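CRISPR-associated endonuclease Cas3-HD (Methanocaldococcus jannaschii, PDB 3S4L) is a CRISPR interference nuclease that degrades single-stranded DNA with magnesium and single-stranded RNA without needing a metal ion. Local coordinates at residues A42-L46 with N47-D51; F206-G209 with T210-P214. All coordinates share one frame; numbering follows the deposited sequence.

Contact 1. Residues A42-L46 with N47-D51; sequences ALEAL and NIKLD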
ATOM      1  N   ALA A  42       7.165 -13.975 -11.258  1.00 36.52           N
ATOM      2  CA  ALA A  42       6.263 -12.969 -11.799  1.00 43.89           C
ATOM      3  C   ALA A  42       7.009 -11.654 -11.962  1.00 49.47           C
ATOM      4  O   ALA A  42       6.939 -11.033 -13.019  1.00 52.58           O
ATOM      5  CB  ALA A  42       5.056 -12.782 -10.881  1.00 39.58           C
ATOM      6  N   LEU A  43       7.707 -11.232 -10.906  1.00 44.55           N
ATOM      7  CA  LEU A  43       8.601 -10.073 -10.971  1.00 42.80           C
ATOM      8  C   LEU A  43       9.616 -10.218 -12.097  1.00 39.83           C
ATOM      9  O   LEU A  43      10.023  -9.240 -12.714  1.00 36.86           O
ATOM     10  CB  LEU A  43       9.343  -9.870  -9.651  1.00 36.10           C
ATOM     11  CG  LEU A  43       8.498  -9.325  -8.510  1.00 35.81           C
ATOM     12  CD1 LEU A  43       9.328  -9.198  -7.250  1.00 31.59           C
ATOM     13  CD2 LEU A  43       7.862  -7.981  -8.910  1.00 33.86           C
ATOM     14  N   GLU A  44       9.997 -11.457 -12.365  1.00 37.70           N
ATOM     15  CA  GLU A  44      11.032 -11.760 -13.335  1.00 46.19           C
ATOM     16  C   GLU A  44      10.486 -11.637 -14.752  1.00 52.33           C
ATOM     17  O   GLU A  44      11.244 -11.587 -15.733  1.00 47.01           O
ATOM     18  CB  GLU A  44      11.568 -13.174 -13.080  1.00 49.23           C
ATOM     19  CG  GLU A  44      12.951 -13.453 -13.638  1.00 62.73           C
ATOM     20  CD  GLU A  44      13.613 -14.649 -12.962  1.00 75.87           C
ATOM     21  OE1 GLU A  44      13.180 -15.798 -13.215  1.00 80.30           O
ATOM     22  OE2 GLU A  44      14.557 -14.436 -12.166  1.00 78.12           O
ATOM     23  N   ALA A  45       9.160 -11.594 -14.850  1.00 55.73           N
ATOM     24  CA  ALA A  45       8.496 -11.464 -16.136  1.00 59.51           C
ATOM     25  C   ALA A  45       8.206  -9.989 -16.407  1.00 63.22           C
ATOM     26  O   ALA A  45       7.597  -9.637 -17.414  1.00 71.17           O
ATOM     27  CB  ALA A  45       7.221 -12.285 -16.160  1.00 59.47           C
ATOM     28  N   LEU A  46       8.638  -9.140 -15.479  1.00 55.71           N
ATOM     29  CA  LEU A  46       8.684  -7.698 -15.688  1.00 54.67           C
ATOM     30  C   LEU A  46      10.145  -7.254 -15.683  1.00 51.47           C
ATOM     31  O   LEU A  46      10.458  -6.095 -15.413  1.00 52.80           O
ATOM     32  CB  LEU A  46       7.914  -6.966 -14.588  1.00 58.18           C
ATOM     33  CG  LEU A  46       6.444  -7.346 -14.378  1.00 59.17           C
ATOM     34  CD1 LEU A  46       5.760  -6.312 -13.504  1.00 56.89           C
ATOM     35  CD2 LEU A  46       5.735  -7.470 -15.707  1.00 61.11           C
ATOM     36  N   ASN A  47      11.035  -8.201 -15.975  1.00 47.81           N
ATOM     37  CA  ASN A  47      12.485  -7.992 -15.879  1.00 41.11           C
ATOM     38  C   ASN A  47      12.945  -7.347 -14.567  1.00 39.11           C
ATOM     39  O   ASN A  47      13.848  -6.515 -14.546  1.00 46.26           O
ATOM     40  CB  ASN A  47      13.023  -7.191 -17.066  1.00 36.12           C
ATOM     41  CG  ASN A  47      14.514  -7.404 -17.283  1.00 44.22           C
ATOM     42  OD1 ASN A  47      15.029  -8.520 -17.122  1.00 45.60           O
ATOM     43  ND2 ASN A  47      15.215  -6.336 -17.648  1.00 45.06           N
ATOM     44  N   ILE A  48      12.319  -7.741 -13.473  1.00 32.37           N
ATOM     45  CA  ILE A  48      12.761  -7.316 -12.159  1.00 40.60           C
ATOM     46  C   ILE A  48      13.382  -8.533 -11.483  1.00 39.78           C
ATOM     47  O   ILE A  48      12.703  -9.543 -11.278  1.00 36.74           O
ATOM     48  CB  ILE A  48      11.588  -6.785 -11.331  1.00 44.84           C
ATOM     49  CG1 ILE A  48      10.900  -5.627 -12.072  1.00 47.71           C
ATOM     50  CG2 ILE A  48      12.072  -6.347  -9.976  1.00 35.83           C
ATOM     51  CD1 ILE A  48       9.800  -4.965 -11.274  1.00 50.43           C
ATOM     52  N   LYS A  49      14.674  -8.447 -11.168  1.00 37.34           N
ATOM     53  CA  LYS A  49      15.400  -9.595 -10.626  1.00 44.91           C
ATOM     54  C   LYS A  49      15.695  -9.469  -9.117  1.00 46.23           C
ATOM     55  O   LYS A  49      16.492  -8.628  -8.685  1.00 45.44           O
ATOM     56  CB  LYS A  49      16.690  -9.825 -11.418  1.00 49.53           C
ATOM     57  CG  LYS A  49      16.946 -11.268 -11.798  1.00 51.54           C
ATOM     58  CD  LYS A  49      17.197 -11.391 -13.298  1.00 56.51           C
ATOM     59  CE  LYS A  49      17.820 -12.732 -13.668  1.00 60.63           C
ATOM     60  NZ  LYS A  49      19.186 -12.889 -13.087  1.00 62.84           N
ATOM     61  N   LEU A  50      15.025 -10.302  -8.326  1.00 42.51           N
ATOM     62  CA  LEU A  50      15.170 -10.314  -6.873  1.00 38.66           C
ATOM     63  C   LEU A  50      15.348 -11.752  -6.430  1.00 36.60           C
ATOM     64  O   LEU A  50      14.622 -12.630  -6.904  1.00 38.74           O
ATOM     65  CB  LEU A  50      13.900  -9.775  -6.201  1.00 40.37           C
ATOM     66  CG  LEU A  50      13.559  -8.284  -6.183  1.00 42.95           C
ATOM     67  CD1 LEU A  50      12.437  -8.054  -5.183  1.00 39.78           C
ATOM     68  CD2 LEU A  50      14.778  -7.462  -5.810  1.00 50.27           C
ATOM     69  N   ASP A  51      16.289 -12.010  -5.525  1.00 32.54           N
ATOM     70  CA  ASP A  51      16.422 -13.370  -4.977  1.00 35.48           C
ATOM     71  C   ASP A  51      15.300 -13.628  -3.955  1.00 33.75           C
ATOM     72  O   ASP A  51      14.520 -12.724  -3.656  1.00 34.99           O
ATOM     73  CB  ASP A  51      17.818 -13.621  -4.373  1.00 39.29           C
ATOM     74  CG  ASP A  51      18.133 -12.692  -3.193  1.00 50.19           C
ATOM     75  OD1 ASP A  51      17.194 -12.090  -2.638  1.00 53.17           O
ATOM     76  OD2 ASP A  51      19.318 -12.566  -2.811  1.00 61.21           O
TER

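Contact 2. Residues F206-G209 with T210-P214; sequences FIVG and TLLLP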
ATOM      1  N   PHE A 206      -2.169  -9.883 -13.941  1.00 84.67           N
ATOM      2  CA  PHE A 206      -1.660 -11.149 -13.428  1.00 82.48           C
ATOM      3  C   PHE A 206      -0.528 -10.918 -12.420  1.00 71.06           C
ATOM      4  O   PHE A 206      -0.423 -11.639 -11.424  1.00 77.03           O
ATOM      5  CB  PHE A 206      -1.238 -12.071 -14.593  1.00 92.03           C
ATOM      6  CG  PHE A 206       0.177 -12.601 -14.496  1.00 97.23           C
ATOM      7  CD1 PHE A 206       0.418 -13.906 -14.078  1.00 99.53           C
ATOM      8  CD2 PHE A 206       1.261 -11.805 -14.844  1.00 96.58           C
ATOM      9  CE1 PHE A 206       1.714 -14.400 -13.993  1.00 97.41           C
ATOM     10  CE2 PHE A 206       2.561 -12.293 -14.757  1.00 96.53           C
ATOM     11  CZ  PHE A 206       2.785 -13.595 -14.332  1.00 96.56           C
ATOM     12  N   ILE A 207       0.302  -9.903 -12.657  1.00 53.89           N
ATOM     13  CA  ILE A 207       1.418  -9.622 -11.743  1.00 51.37           C
ATOM     14  C   ILE A 207       0.935  -8.961 -10.451  1.00 43.71           C
ATOM     15  O   ILE A 207       1.201  -9.468  -9.347  1.00 34.79           O
ATOM     16  CB  ILE A 207       2.546  -8.807 -12.423  1.00 55.66           C
ATOM     17  CG1 ILE A 207       3.448  -8.149 -11.380  1.00 48.36           C
ATOM     18  CG2 ILE A 207       1.974  -7.769 -13.330  1.00 66.86           C
ATOM     19  CD1 ILE A 207       4.477  -9.105 -10.786  1.00 47.71           C
ATOM     20  N   VAL A 208       0.205  -7.854 -10.590  1.00 43.44           N
ATOM     21  CA  VAL A 208      -0.542  -7.284  -9.473  1.00 39.93           C
ATOM     22  C   VAL A 208      -1.409  -8.357  -8.836  1.00 41.50           C
ATOM     23  O   VAL A 208      -1.468  -8.484  -7.609  1.00 42.94           O
ATOM     24  CB  VAL A 208      -1.479  -6.150  -9.934  1.00 40.90           C
ATOM     25  CG1 VAL A 208      -2.410  -5.732  -8.798  1.00 34.30           C
ATOM     26  CG2 VAL A 208      -0.690  -4.975 -10.454  1.00 42.03           C
ATOM     27  N   GLY A 209      -2.098  -9.122  -9.680  1.00 41.73           N
ATOM     28  CA  GLY A 209      -2.925 -10.219  -9.213  1.00 39.36           C
ATOM     29  C   GLY A 209      -2.127 -11.215  -8.400  1.00 37.77           C
ATOM     30  O   GLY A 209      -2.601 -11.721  -7.391  1.00 40.89           O
ATOM     31  N   THR A 210      -0.896 -11.477  -8.830  1.00 43.13           N
ATOM     32  CA  THR A 210       0.005 -12.397  -8.120  1.00 41.68           C
ATOM     33  C   THR A 210       0.459 -11.845  -6.764  1.00 36.88           C
ATOM     34  O   THR A 210       0.489 -12.567  -5.769  1.00 36.74           O
ATOM     35  CB  THR A 210       1.272 -12.698  -8.972  1.00 44.14           C
ATOM     36  OG1 THR A 210       0.884 -13.106 -10.290  1.00 47.69           O
ATOM     37  CG2 THR A 210       2.128 -13.786  -8.333  1.00 37.70           C
ATOM     38  N   LEU A 211       0.834 -10.569  -6.720  1.00 37.78           N
ATOM     39  CA  LEU A 211       1.294  -9.988  -5.462  1.00 34.48           C
ATOM     40  C   LEU A 211       0.125  -9.864  -4.491  1.00 35.38           C
ATOM     41  O   LEU A 211       0.299  -9.978  -3.277  1.00 37.71           O
ATOM     42  CB  LEU A 211       1.971  -8.627  -5.687  1.00 33.49           C
ATOM     43  CG  LEU A 211       3.144  -8.590  -6.679  1.00 38.78           C
ATOM     44  CD1 LEU A 211       3.793  -7.208  -6.734  1.00 34.61           C
ATOM     45  CD2 LEU A 211       4.167  -9.625  -6.340  1.00 39.09           C
ATOM     46  N   LEU A 212      -1.066  -9.635  -5.036  1.00 37.55           N
ATOM     47  CA  LEU A 212      -2.280  -9.481  -4.231  1.00 49.45           C
ATOM     48  C   LEU A 212      -2.638 -10.685  -3.321  1.00 47.93           C
ATOM     49  O   LEU A 212      -2.935 -10.502  -2.132  1.00 45.41           O
ATOM     50  CB  LEU A 212      -3.456  -9.151  -5.156  1.00 61.30           C
ATOM     51  CG  LEU A 212      -4.201  -7.832  -4.956  1.00 68.05           C
ATOM     52  CD1 LEU A 212      -3.478  -6.968  -3.930  1.00 68.40           C
ATOM     53  CD2 LEU A 212      -4.394  -7.089  -6.295  1.00 66.80           C
ATOM     54  N   LEU A 213      -2.610 -11.903  -3.866  1.00 49.69           N
ATOM     55  CA  LEU A 213      -3.077 -13.088  -3.118  1.00 45.74           C
ATOM     56  C   LEU A 213      -2.538 -13.192  -1.699  1.00 43.88           C
ATOM     57  O   LEU A 213      -3.304 -13.336  -0.746  1.00 48.89           O
ATOM     58  CB  LEU A 213      -2.750 -14.384  -3.850  1.00 57.66           C
ATOM     59  CG  LEU A 213      -3.760 -14.995  -4.818  1.00 67.88           C
ATOM     60  CD1 LEU A 213      -3.320 -14.780  -6.270  1.00 64.54           C
ATOM     61  CD2 LEU A 213      -3.919 -16.477  -4.518  1.00 72.42           C
ATOM     62  N   PRO A 214      -1.212 -13.132  -1.547  1.00 50.05           N
ATOM     63  CA  PRO A 214      -0.657 -13.342  -0.207  1.00 59.65           C
ATOM     64  C   PRO A 214      -1.142 -12.277   0.782  1.00 67.15           C
ATOM     65  O   PRO A 214      -1.325 -12.588   1.969  1.00 69.29           O
ATOM     66  CB  PRO A 214       0.861 -13.248  -0.434  1.00 58.11           C
ATOM     67  CG  PRO A 214       1.054 -13.456  -1.930  1.00 48.86           C
ATOM     68  CD  PRO A 214      -0.167 -12.865  -2.550  1.00 47.29           C
TER

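Contact 1. Residues A42-L46 with N47-D51
Leu43 and Ile48 meet where the chain leaves helix 36-43 and turns back on itself. Ile48 N donates to Leu43 O over 2.8 Å, with an N-H...O angle of 149°. Asn47 N adds a weak bond to Glu44 O at 3.4 Å. Asn47 has left-handed backbone angles, and the two bonds together make a Schellman motif. Leu43 O also accepts from Leu46 N, so two donors grip it from opposite faces of its carbonyl plane.

The packed side is apolar. Leu43 CB lies 4.2 Å from Ile48 CB, the hydrophobic pair that often accompanies this motif. The Leu43 chain leaves beside its backbone N (chi1 -73°), and its CD1 tip meets Leu50 CD1 at 3.9 Å. Leu46 CB lies 4.1 Å from Ile48 CG1. Leu112 and Ile115 of helix 110-121 cover Leu43.

The solvent side is looser. Glu44 and Lys49 cross there, with Glu44 OE2 4.0 Å from the Lys49 methylene CE. The charged atoms stay apart, with Glu44 OE2 5.0 Å from Lys49 NZ. Glu44 has instead a long, weak ion pair with Lys40, earlier on helix 36-43. The two backbone bonds and the buried pair Leu43 and Ile48 therefore define this turn, and the surface charges probably add little.

Contact 2. Residues F206-G209 with T210-P214
Val208 and Leu212 lie side by side, one turn apart on helix 204-215, and point the same way. Val208 CG1 touches Leu212 CD2 at 3.5 Å, tighter than a usual carbon contact. CG1 is the Val208 branch anti to the backbone N (chi1 171°). The Leu212 torsions are unusual: chi1 is -120° and chi2 is nearly eclipsed. One residue back, Ile207 CD1 meets Leu211 CG more loosely, at 4.3 Å.

Backbone bonds of the alpha helix set this spacing. Leu211 N donates to Ile207 O at 2.9 Å, nearly in line with the carbonyl. Leu212 N donates to Val208 O at 2.8 Å. Further on, Leu213 CD1 rests 3.3 Å from Gly209 O. Pro214 has no N-H to give, and the helix kinks there.

The Leu212 side chain lies about 4 Å from that of His123, a ligand of the catalytic metal, and about 8 Å from a bound calcium ion. The contact thus forms part of the packing beside the metal centre of the HD domain. Ile115 and Thr119 of helix 110-121 touch Leu211, which also meets Ile39 of helix 36-43 and Phe58 of helix 52-65. The helix is therefore packed against three others.

Overall arrangement
Contact 1 comes first along the chain. It closes the short turn between helix 36-43 and helix 52-65. Contact 2 follows much later, within helix 204-215 near the end of the modelled chain, and closes no loop. The two are in series, so they neither nest nor cross. They still meet in space, with centres about 13 Å apart. Ile207 is the main link: its CG1 packs on Leu46 CD1 at 3.6 Å, and its CD1 on Ala42 CB at 3.7 Å. Helix 110-121 touches both contacts. Together they join the end of an early helix and its following loop, on the periphery, to a late helix beside the metal site.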